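FKBO (Streptomyces hygroscopicus, PDB 4BPS) hydrolyses chorismate to pyruvate and a dihydroxycyclohexadiene carboxylic acid in the biosynthesis of the immunosuppressants FK506 and FK520. Local coordinates at residues G109-A114 and G187-V192; V160-A165 and P223-R228; I171-M176 and T211-P216. All blocks are in the same frame, centred on the assembly; numbering follows the deposited sequence.

In the fold
From the N terminus, the chain first reaches 109-114, at the start of helix 112-129. Contact 1 joins it to 187-192, where strand 189-196 begins, and closes a loop of 72 residues. Within that loop lie 160-165, on helix 154-169, and the turn 171-176. Their partners come after strand 201-204, so contacts 2 and 3 both cross contact 1. Contact 3, 171-176 with 211-216, lies wholly between the two segments of contact 2. Contacts 1 and 2 meet where Ala112 packs on Val160 and Gly161. Contacts 2 and 3 share the ligand. Contact 1 ties helix 112-129 to the sheet; contacts 2 and 3 tie helix 154-169 and the turn after it to the loop before strand 229-232.

Contact 1: residues G109-A114 and G187-V192; sequences GRYADA and GGITCV
Apolar packing carries this contact: the side chain of Ile189 lies over one face of the Tyr111 ring. Ile189 CG1 makes a CH-pi contact, 4.2 Å from the centroid of the Tyr111 ring and 24° off its normal. It is displaced toward the rim, on the side of CD1 and CE1. The terminal methyl, Ile189 CD1, reaches further back along the tyrosine and lies 3.7 Å from Tyr111 CG. It also touches Tyr111 CB. The isoleucine chain is extended (chi2 -178°), which carries this methyl out to the root of the ring. On Tyr111, CG stands anti to the carbonyl carbon (chi1 -68°), which turns the ring toward the start of the strand, where Ile189 and Gly188 meet it.

Backbone packing comes next. Gly188 CA is 3.8 Å from Tyr111 OH. A side chain at this glycine would point beside the ring, with its first carbon about 4.2 Å from Tyr111 CE1. The positive phi of Gly188 also suits a residue without a side chain.

Polar bonds hold the two partners from outside the pair. Tyr111 OH is hydrogen-bonded to Ser108 N, which fixes the far end of the ring. Asp157 OD2 accepts from Tyr111 N, and Gly188 N is bonded to Glu107 OE1.

Tyr111 is the N-cap residue of helix 112-129, and Ile189 is the first residue of strand 189-196. Ile189 also packs on Thr115 of this helix and on Phe158 of helix 154-169. All three touching residues are buried. The contact therefore belongs to the interface between helices and a mixed beta sheet, the layered alpha/beta arrangement of the YjgF fold.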
loop_
_atom_site.group_PDB
_atom_site.type_symbol
_atom_site.label_atom_id
_atom_site.label_comp_id
_atom_site.label_asym_id
_atom_site.label_seq_id
_atom_site.Cartn_x
_atom_site.Cartn_y
_atom_site.Cartn_z
ATOM N N GLY A 109 22.224 -5.991 -4.387
ATOM C CA GLY A 109 22.235 -6.464 -5.757
ATOM C C GLY A 109 21.166 -7.507 -6.052
ATOM O O GLY A 109 20.914 -7.801 -7.207
ATOM N N ARG A 110 20.526 -8.045 -5.014
ATOM C CA ARG A 110 19.607 -9.175 -5.136
ATOM C C ARG A 110 18.541 -9.040 -4.055
ATOM O O ARG A 110 18.895 -8.704 -2.917
ATOM C CB ARG A 110 20.371 -10.526 -4.922
ATOM C CG ARG A 110 21.527 -10.783 -5.887
ATOM C CD ARG A 110 22.104 -12.199 -5.742
ATOM N NE ARG A 110 23.221 -12.490 -6.653
ATOM C CZ ARG A 110 24.516 -12.386 -6.346
ATOM N NH1 ARG A 110 25.435 -12.683 -7.254
ATOM N NH2 ARG A 110 24.919 -11.987 -5.140
ATOM N N TYR A 111 17.273 -9.338 -4.352
ATOM C CA TYR A 111 16.213 -9.134 -3.367
ATOM C C TYR A 111 15.305 -10.315 -3.129
ATOM O O TYR A 111 14.604 -10.307 -2.106
ATOM C CB TYR A 111 15.334 -7.943 -3.765
ATOM C CG TYR A 111 16.020 -6.617 -3.689
ATOM C CD1 TYR A 111 16.340 -6.051 -2.457
ATOM C CD2 TYR A 111 16.355 -5.923 -4.845
ATOM C CE1 TYR A 111 16.960 -4.837 -2.371
ATOM C CE2 TYR A 111 16.983 -4.682 -4.766
ATOM C CZ TYR A 111 17.276 -4.146 -3.513
ATOM O OH TYR A 111 17.892 -2.914 -3.377
ATOM N N ALA A 112 15.246 -11.329 -3.999
ATOM C CA ALA A 112 14.225 -12.366 -3.801
ATOM C C ALA A 112 14.354 -13.078 -2.459
ATOM O O ALA A 112 13.366 -13.252 -1.746
ATOM C CB ALA A 112 14.238 -13.389 -4.934
ATOM N N ASP A 113 15.555 -13.552 -2.128
ATOM C CA ASP A 113 15.719 -14.303 -0.893
ATOM C C ASP A 113 15.393 -13.425 0.324
ATOM O O ASP A 113 14.717 -13.855 1.263
ATOM C CB ASP A 113 17.136 -14.853 -0.790
ATOM C CG ASP A 113 17.456 -15.846 -1.893
ATOM O OD1 ASP A 113 16.566 -16.625 -2.300
ATOM O OD2 ASP A 113 18.609 -15.871 -2.350
ATOM N N ALA A 114 15.850 -12.185 0.311
ATOM C CA ALA A 114 15.596 -11.279 1.430
ATOM C C ALA A 114 14.113 -10.918 1.542
ATOM O O ALA A 114 13.595 -10.758 2.652
ATOM C CB ALA A 114 16.421 -10.019 1.261
ATOM N N GLY A 187 17.273 2.929 -0.570
ATOM C CA GLY A 187 16.814 2.287 0.640
ATOM C C GLY A 187 16.218 0.902 0.539
ATOM O O GLY A 187 15.371 0.543 1.370
ATOM N N GLY A 188 16.642 0.088 -0.422
ATOM C CA GLY A 188 16.179 -1.295 -0.446
ATOM C C GLY A 188 14.661 -1.406 -0.524
ATOM O O GLY A 188 13.991 -0.634 -1.215
ATOM N N ILE A 189 14.114 -2.398 0.176
ATOM C CA ILE A 189 12.688 -2.684 0.108
ATOM C C ILE A 189 12.089 -2.534 1.500
ATOM O O ILE A 189 12.549 -3.159 2.445
ATOM C CB ILE A 189 12.401 -4.064 -0.471
ATOM C CG1 ILE A 189 12.962 -4.165 -1.905
ATOM C CG2 ILE A 189 10.887 -4.339 -0.462
ATOM C CD1 ILE A 189 12.696 -5.467 -2.616
ATOM N N THR A 190 11.042 -1.706 1.596
ATOM C CA THR A 190 10.318 -1.468 2.838
ATOM C C THR A 190 8.896 -2.004 2.678
ATOM O O THR A 190 8.232 -1.711 1.681
ATOM C CB THR A 190 10.274 0.027 3.158
ATOM O OG1 THR A 190 11.597 0.554 3.227
ATOM C CG2 THR A 190 9.568 0.327 4.476
ATOM N N CYS A 191 8.454 -2.752 3.685
ATOM C CA CYS A 191 7.105 -3.299 3.740
ATOM C C CYS A 191 6.363 -2.749 4.960
ATOM O O CYS A 191 6.884 -2.758 6.087
ATOM C CB CYS A 191 7.163 -4.824 3.820
ATOM S SG CYS A 191 5.549 -5.653 4.006
ATOM N N VAL A 192 5.157 -2.237 4.705
ATOM C CA VAL A 192 4.271 -1.747 5.746
ATOM C C VAL A 192 3.016 -2.594 5.687
ATOM O O VAL A 192 2.561 -2.920 4.593
ATOM C CB VAL A 192 3.922 -0.253 5.490
ATOM C CG1 VAL A 192 3.022 0.317 6.574
ATOM C CG2 VAL A 192 5.176 0.583 5.310
#

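Contact 2: residues V160-A165 and P223-R228; sequences VGRAQA and PPVFAR. With 3EB (3-(2-carboxyethyl)benzoic acid), chain B.
Arg162 lays its guanidinium over the backbone of Val225, whose carbonyl O is 3.6 Å above the centre of the guanidinium plane. Val225 CG1 packs alongside the arginine chain, 3.8 Å from Arg162 NE. Arg162 NH2 also touches Pro224 CA and CB. The arginine leaves its helix with CG anti to the backbone N (chi1 173°) and bends at chi3, which brings its end to the ligand.

There the guanidinium grips the benzoate carboxylate of 3EB with two bonds. Arg162 NH1 donates to 3EB OAD at 2.8 Å and 177°, and Arg162 NH2 donates to 3EB OAB at 162°. Water 1 accepts from Arg162 NE and donates to Pro223 O at 2.9 Å, bridging helix and loop.

The Phe226 ring lies under the ligand ring, with 3EB CAH 3.4 Å above the centre of the phenylalanine plane. An alanine here is likely to open a gap under the ligand ring, which would lose its flat support. At the far end Arg228 NH1 donates to 3EB OXT at 2.8 Å, and the Arg228 guanidinium rests on Phe226 CE2.

Arg162 and Arg228 are substrate-binding residues. Two arginines, one at each carboxylate, with an aromatic floor between them suit a ring-bearing dicarboxylate such as chorismate, whose charges they would probably balance.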
loop_
_atom_site.group_PDB
_atom_site.type_symbol
_atom_site.label_atom_id
_atom_site.label_comp_id
_atom_site.label_asym_id
_atom_site.label_seq_id
_atom_site.Cartn_x
_atom_site.Cartn_y
_atom_site.Cartn_z
ATOM N N VAL A 160 9.212 -12.591 -7.131
ATOM C CA VAL A 160 9.651 -13.955 -6.848
ATOM C C VAL A 160 9.695 -14.172 -5.328
ATOM O O VAL A 160 9.187 -15.179 -4.813
ATOM C CB VAL A 160 11.037 -14.241 -7.476
ATOM C CG1 VAL A 160 11.622 -15.547 -6.948
ATOM C CG2 VAL A 160 10.933 -14.279 -9.004
ATOM N N GLY A 161 10.328 -13.253 -4.605
ATOM C CA GLY A 161 10.438 -13.407 -3.168
ATOM C C GLY A 161 9.108 -13.410 -2.427
ATOM O O GLY A 161 8.875 -14.223 -1.530
ATOM N N ARG A 162 8.227 -12.484 -2.795
ATOM C CA ARG A 162 6.911 -12.464 -2.175
ATOM C C ARG A 162 6.171 -13.780 -2.421
ATOM O O ARG A 162 5.620 -14.375 -1.507
ATOM C CB ARG A 162 6.132 -11.256 -2.680
ATOM C CG ARG A 162 4.686 -11.231 -2.216
ATOM C CD ARG A 162 3.975 -9.902 -2.526
ATOM N NE ARG A 162 3.943 -9.626 -3.974
ATOM C CZ ARG A 162 3.519 -8.480 -4.504
ATOM N NH1 ARG A 162 3.063 -7.481 -3.725
ATOM N NH2 ARG A 162 3.566 -8.316 -5.825
ATOM N N ALA A 163 6.185 -14.245 -3.670
ATOM C CA ALA A 163 5.498 -15.476 -4.030
ATOM C C ALA A 163 6.082 -16.652 -3.248
ATOM O O ALA A 163 5.336 -17.532 -2.789
ATOM C CB ALA A 163 5.577 -15.716 -5.539
ATOM N N GLN A 164 7.405 -16.702 -3.127
ATOM C CA GLN A 164 8.055 -17.780 -2.379
ATOM C C GLN A 164 7.604 -17.792 -0.922
ATOM O O GLN A 164 7.371 -18.870 -0.351
ATOM C CB GLN A 164 9.579 -17.665 -2.481
ATOM C CG GLN A 164 10.334 -18.802 -1.811
ATOM C CD GLN A 164 11.820 -18.608 -1.912
ATOM O OE1 GLN A 164 12.333 -18.356 -3.005
ATOM N NE2 GLN A 164 12.530 -18.725 -0.785
ATOM N N ALA A 165 7.480 -16.614 -0.315
ATOM C CA ALA A 165 7.034 -16.542 1.073
ATOM C C ALA A 165 5.610 -17.090 1.231
ATOM O O ALA A 165 5.315 -17.722 2.242
ATOM C CB ALA A 165 7.112 -15.136 1.613
ATOM N N PRO A 223 4.144 -14.205 -10.790
ATOM C CA PRO A 223 3.220 -13.065 -10.876
ATOM C C PRO A 223 3.150 -12.296 -9.574
ATOM O O PRO A 223 3.462 -12.815 -8.486
ATOM C CB PRO A 223 1.868 -13.727 -11.171
ATOM C CG PRO A 223 1.996 -15.069 -10.595
ATOM C CD PRO A 223 3.432 -15.487 -10.804
ATOM N N PRO A 224 2.718 -11.038 -9.670
ATOM C CA PRO A 224 2.331 -10.317 -8.456
ATOM C C PRO A 224 1.148 -10.989 -7.791
ATOM O O PRO A 224 0.483 -11.836 -8.403
ATOM C CB PRO A 224 1.963 -8.910 -8.957
ATOM C CG PRO A 224 2.019 -8.956 -10.425
ATOM C CD PRO A 224 2.351 -10.324 -10.898
ATOM N N VAL A 225 0.893 -10.638 -6.531
ATOM C CA VAL A 225 -0.281 -11.142 -5.824
ATOM C C VAL A 225 -0.781 -10.050 -4.913
ATOM O O VAL A 225 -0.002 -9.476 -4.156
ATOM C CB VAL A 225 0.039 -12.440 -5.052
ATOM C CG1 VAL A 225 1.232 -12.268 -4.080
ATOM C CG2 VAL A 225 -1.173 -12.951 -4.310
ATOM N N PHE A 226 -2.067 -9.738 -5.036
ATOM C CA PHE A 226 -2.734 -8.698 -4.238
ATOM C C PHE A 226 -4.178 -8.559 -4.695
ATOM O O PHE A 226 -4.491 -8.807 -5.867
ATOM C CB PHE A 226 -2.030 -7.314 -4.299
ATOM C CG PHE A 226 -1.889 -6.735 -5.684
ATOM C CD1 PHE A 226 -0.772 -7.003 -6.472
ATOM C CD2 PHE A 226 -2.862 -5.895 -6.196
ATOM C CE1 PHE A 226 -0.641 -6.462 -7.727
ATOM C CE2 PHE A 226 -2.739 -5.351 -7.458
ATOM C CZ PHE A 226 -1.639 -5.648 -8.232
ATOM N N ALA A 227 -5.026 -8.085 -3.786
ATOM C CA ALA A 227 -6.409 -7.753 -4.113
ATOM C C ALA A 227 -6.484 -6.325 -4.629
ATOM O O ALA A 227 -5.582 -5.529 -4.378
ATOM C CB ALA A 227 -7.278 -7.888 -2.880
ATOM N N ARG A 228 -7.579 -5.964 -5.301
ATOM C CA ARG A 228 -7.718 -4.600 -5.839
ATOM C C ARG A 228 -8.256 -3.608 -4.779
ATOM O O ARG A 228 -8.047 -2.386 -4.893
ATOM C CB ARG A 228 -8.574 -4.605 -7.118
ATOM C CG ARG A 228 -7.995 -5.517 -8.187
ATOM C CD ARG A 228 -6.655 -5.019 -8.687
ATOM N NE ARG A 228 -6.007 -6.026 -9.523
ATOM C CZ ARG A 228 -4.955 -5.763 -10.293
ATOM N NH1 ARG A 228 -4.444 -4.542 -10.345
ATOM N NH2 ARG A 228 -4.424 -6.739 -11.023
HETATM C C 3EB B . -0.902 -3.535 -11.432
HETATM O O 3EB B . -0.370 -4.636 -11.611
HETATM C CA 3EB B . -0.095 -2.282 -11.237
HETATM O OAB 3EB B . 3.113 -5.666 -6.705
HETATM O OAD 3EB B . 2.150 -5.067 -4.798
HETATM C CAE 3EB B . -0.344 -2.332 -8.201
HETATM C CAF 3EB B . -0.587 -2.634 -6.867
HETATM C CAG 3EB B . 0.771 -2.856 -8.855
HETATM C CAH 3EB B . 0.282 -3.451 -6.163
HETATM C CAL 3EB B . 2.298 -4.962 -6.074
HETATM C CAM 3EB B . 1.625 -3.694 -8.136
HETATM C CAN 3EB B . 1.383 -4.013 -6.800
HETATM O OXT 3EB B . -2.181 -3.375 -11.461
HETATM C C2 3EB B . 1.107 -2.504 -10.295
HETATM O O HOH W 1 4.561 -11.699 -6.038
#

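Contact 3: residues I171-M176 and T211-P216; sequences IDPATM and TAHHYP. With 3EB (3-(2-carboxyethyl)benzoic acid), chain B.
An Asx turn at Asp172 opens the 3-10 turn 173-175, and the contact sets Pro173 of this turn on a second 3-10 turn, 212-214, beside the ligand pocket. Pro173 CB sits over the face of the His213 imidazole, 3.6 Å from the ring centroid and only 1° off the normal. This is a CH-pi contact made almost exactly over the ring centre. Pro173 CG lies further along the same face, 3.6 Å from His213 NE2. The two side chains meet at about a right angle. On His213, CG falls between the backbone N and the carbonyl carbon (chi1 69°), and this swings the ring out to meet the proline. Ala174 N is more distant, 4.2 Å from His213 CE1.

The proline is held in place by its own turn. Asp172 OD1 accepts from Ala174 N at 2.9 Å, with the donor well above the carboxylate plane. Asp172 O accepts twice, from Thr175 N and from Thr175 OG1; the hydroxyl bond is 2.7 Å and lies in the carbonyl plane.

Two residues beyond His213, the chain reaches the bound 3EB at Tyr215, a substrate-binding residue. Tyr215 OH donates to 3EB O at 2.7 Å, with this oxygen at the edge of the tyrosine ring and in its plane. One face of that ring is packed on Ala212 CA. Arg228 NH2 is bonded to the same hydroxyl.

The proline-histidine pair is thus a surface contact between two short 3-10 turns, and the second turn leads straight into the substrate-binding site of this chorismatase.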
loop_
_atom_site.group_PDB
_atom_site.type_symbol
_atom_site.label_atom_id
_atom_site.label_comp_id
_atom_site.label_asym_id
_atom_site.label_seq_id
_atom_site.Cartn_x
_atom_site.Cartn_y
_atom_site.Cartn_z
ATOM N N ILE A 171 0.218 -19.955 2.445
ATOM C CA ILE A 171 -0.730 -18.853 2.341
ATOM C C ILE A 171 -1.493 -18.925 1.007
ATOM O O ILE A 171 -0.880 -19.009 -0.062
ATOM C CB ILE A 171 0.011 -17.486 2.431
ATOM C CG1 ILE A 171 0.845 -17.364 3.729
ATOM C CG2 ILE A 171 -0.959 -16.314 2.294
ATOM C CD1 ILE A 171 0.038 -17.263 5.011
ATOM N N ASP A 172 -2.814 -18.864 1.078
ATOM C CA ASP A 172 -3.654 -18.811 -0.108
ATOM C C ASP A 172 -3.521 -17.424 -0.748
ATOM O O ASP A 172 -3.804 -16.413 -0.092
ATOM C CB ASP A 172 -5.094 -19.062 0.335
ATOM C CG ASP A 172 -6.109 -19.017 -0.799
ATOM O OD1 ASP A 172 -5.813 -18.582 -1.918
ATOM O OD2 ASP A 172 -7.257 -19.431 -0.550
ATOM N N PRO A 173 -3.098 -17.339 -2.039
ATOM C CA PRO A 173 -2.940 -16.007 -2.657
ATOM C C PRO A 173 -4.209 -15.159 -2.616
ATOM O O PRO A 173 -4.099 -13.940 -2.576
ATOM C CB PRO A 173 -2.525 -16.338 -4.106
ATOM C CG PRO A 173 -3.043 -17.745 -4.337
ATOM C CD PRO A 173 -2.854 -18.427 -2.997
ATOM N N ALA A 174 -5.383 -15.788 -2.615
ATOM C CA ALA A 174 -6.632 -15.029 -2.579
ATOM C C ALA A 174 -6.814 -14.272 -1.255
ATOM O O ALA A 174 -7.650 -13.362 -1.180
ATOM C CB ALA A 174 -7.820 -15.953 -2.845
ATOM N N THR A 175 -6.045 -14.630 -0.225
ATOM C CA THR A 175 -6.140 -13.928 1.066
ATOM C C THR A 175 -5.270 -12.682 1.132
ATOM O O THR A 175 -5.377 -11.937 2.097
ATOM C CB THR A 175 -5.814 -14.833 2.265
ATOM O OG1 THR A 175 -4.429 -15.210 2.245
ATOM C CG2 THR A 175 -6.734 -16.063 2.292
HETATM N N MSE A 176 -4.434 -12.424 0.125
HETATM C CA MSE A 176 -3.629 -11.213 0.180
HETATM C C MSE A 176 -4.512 -10.005 -0.088
HETATM O O MSE A 176 -5.270 -9.971 -1.054
HETATM C CB MSE A 176 -2.460 -11.243 -0.798
HETATM C CG MSE A 176 -1.438 -12.375 -0.548
HETATM SE SE MSE A 176 -0.697 -12.426 1.258
HETATM C CE MSE A 176 0.342 -10.836 1.162
ATOM N N THR A 211 -7.076 -10.597 -12.161
ATOM C CA THR A 211 -6.501 -10.862 -10.841
ATOM C C THR A 211 -4.988 -10.981 -10.945
ATOM O O THR A 211 -4.473 -11.698 -11.817
ATOM C CB THR A 211 -7.138 -12.130 -10.288
ATOM O OG1 THR A 211 -8.523 -11.851 -10.046
ATOM C CG2 THR A 211 -6.507 -12.596 -8.994
ATOM N N ALA A 212 -4.280 -10.265 -10.071
ATOM C CA ALA A 212 -2.825 -10.109 -10.190
ATOM C C ALA A 212 -2.115 -11.458 -10.290
ATOM O O ALA A 212 -1.242 -11.636 -11.152
ATOM C CB ALA A 212 -2.293 -9.265 -9.031
ATOM N N HIS A 213 -2.467 -12.406 -9.408
ATOM C CA HIS A 213 -1.716 -13.662 -9.434
ATOM C C HIS A 213 -2.094 -14.567 -10.598
ATOM O O HIS A 213 -1.506 -15.632 -10.768
ATOM C CB HIS A 213 -1.739 -14.389 -8.081
ATOM C CG HIS A 213 -3.050 -14.953 -7.664
ATOM N ND1 HIS A 213 -3.983 -14.231 -6.942
ATOM C CD2 HIS A 213 -3.534 -16.212 -7.782
ATOM C CE1 HIS A 213 -5.013 -15.021 -6.681
ATOM N NE2 HIS A 213 -4.767 -16.226 -7.171
ATOM N N HIS A 214 -3.038 -14.104 -11.427
ATOM C CA HIS A 214 -3.359 -14.754 -12.708
ATOM C C HIS A 214 -2.682 -14.079 -13.896
ATOM O O HIS A 214 -2.928 -14.475 -15.036
ATOM C CB HIS A 214 -4.878 -14.765 -12.942
ATOM C CG HIS A 214 -5.629 -15.588 -11.955
ATOM N ND1 HIS A 214 -7.006 -15.581 -11.887
ATOM C CD2 HIS A 214 -5.206 -16.446 -11.002
ATOM C CE1 HIS A 214 -7.399 -16.393 -10.922
ATOM N NE2 HIS A 214 -6.327 -16.937 -10.372
ATOM N N TYR A 215 -1.853 -13.071 -13.671
ATOM C CA TYR A 215 -1.152 -12.451 -14.777
ATOM C C TYR A 215 -0.354 -13.493 -15.572
ATOM O O TYR A 215 0.223 -14.419 -15.007
ATOM C CB TYR A 215 -0.179 -11.380 -14.306
ATOM C CG TYR A 215 -0.739 -10.011 -13.921
ATOM C CD1 TYR A 215 -2.111 -9.729 -13.914
ATOM C CD2 TYR A 215 0.125 -8.994 -13.567
ATOM C CE1 TYR A 215 -2.558 -8.478 -13.561
ATOM C CE2 TYR A 215 -0.308 -7.741 -13.190
ATOM C CZ TYR A 215 -1.655 -7.480 -13.178
ATOM O OH TYR A 215 -2.158 -6.239 -12.786
ATOM N N PRO A 216 -0.238 -13.278 -16.886
ATOM C CA PRO A 216 0.515 -14.216 -17.722
ATOM C C PRO A 216 2.019 -14.073 -17.482
ATOM O O PRO A 216 2.502 -13.124 -16.846
ATOM C CB PRO A 216 0.129 -13.784 -19.139
ATOM C CG PRO A 216 -0.162 -12.317 -19.016
ATOM C CD PRO A 216 -0.833 -12.183 -17.680
HETATM C C 3EB B . -0.902 -3.535 -11.432
HETATM O O 3EB B . -0.370 -4.636 -11.611
HETATM C CA 3EB B . -0.095 -2.282 -11.237
HETATM O OAB 3EB B . 3.113 -5.666 -6.705
HETATM O OAD 3EB B . 2.150 -5.067 -4.798
HETATM C CAE 3EB B . -0.344 -2.332 -8.201
HETATM C CAF 3EB B . -0.587 -2.634 -6.867
HETATM C CAG 3EB B . 0.771 -2.856 -8.855
HETATM C CAH 3EB B . 0.282 -3.451 -6.163
HETATM C CAL 3EB B . 2.298 -4.962 -6.074
HETATM C CAM 3EB B . 1.625 -3.694 -8.136
HETATM C CAN 3EB B . 1.383 -4.013 -6.800
HETATM O OXT 3EB B . -2.181 -3.375 -11.461
HETATM C C2 3EB B . 1.107 -2.504 -10.295
#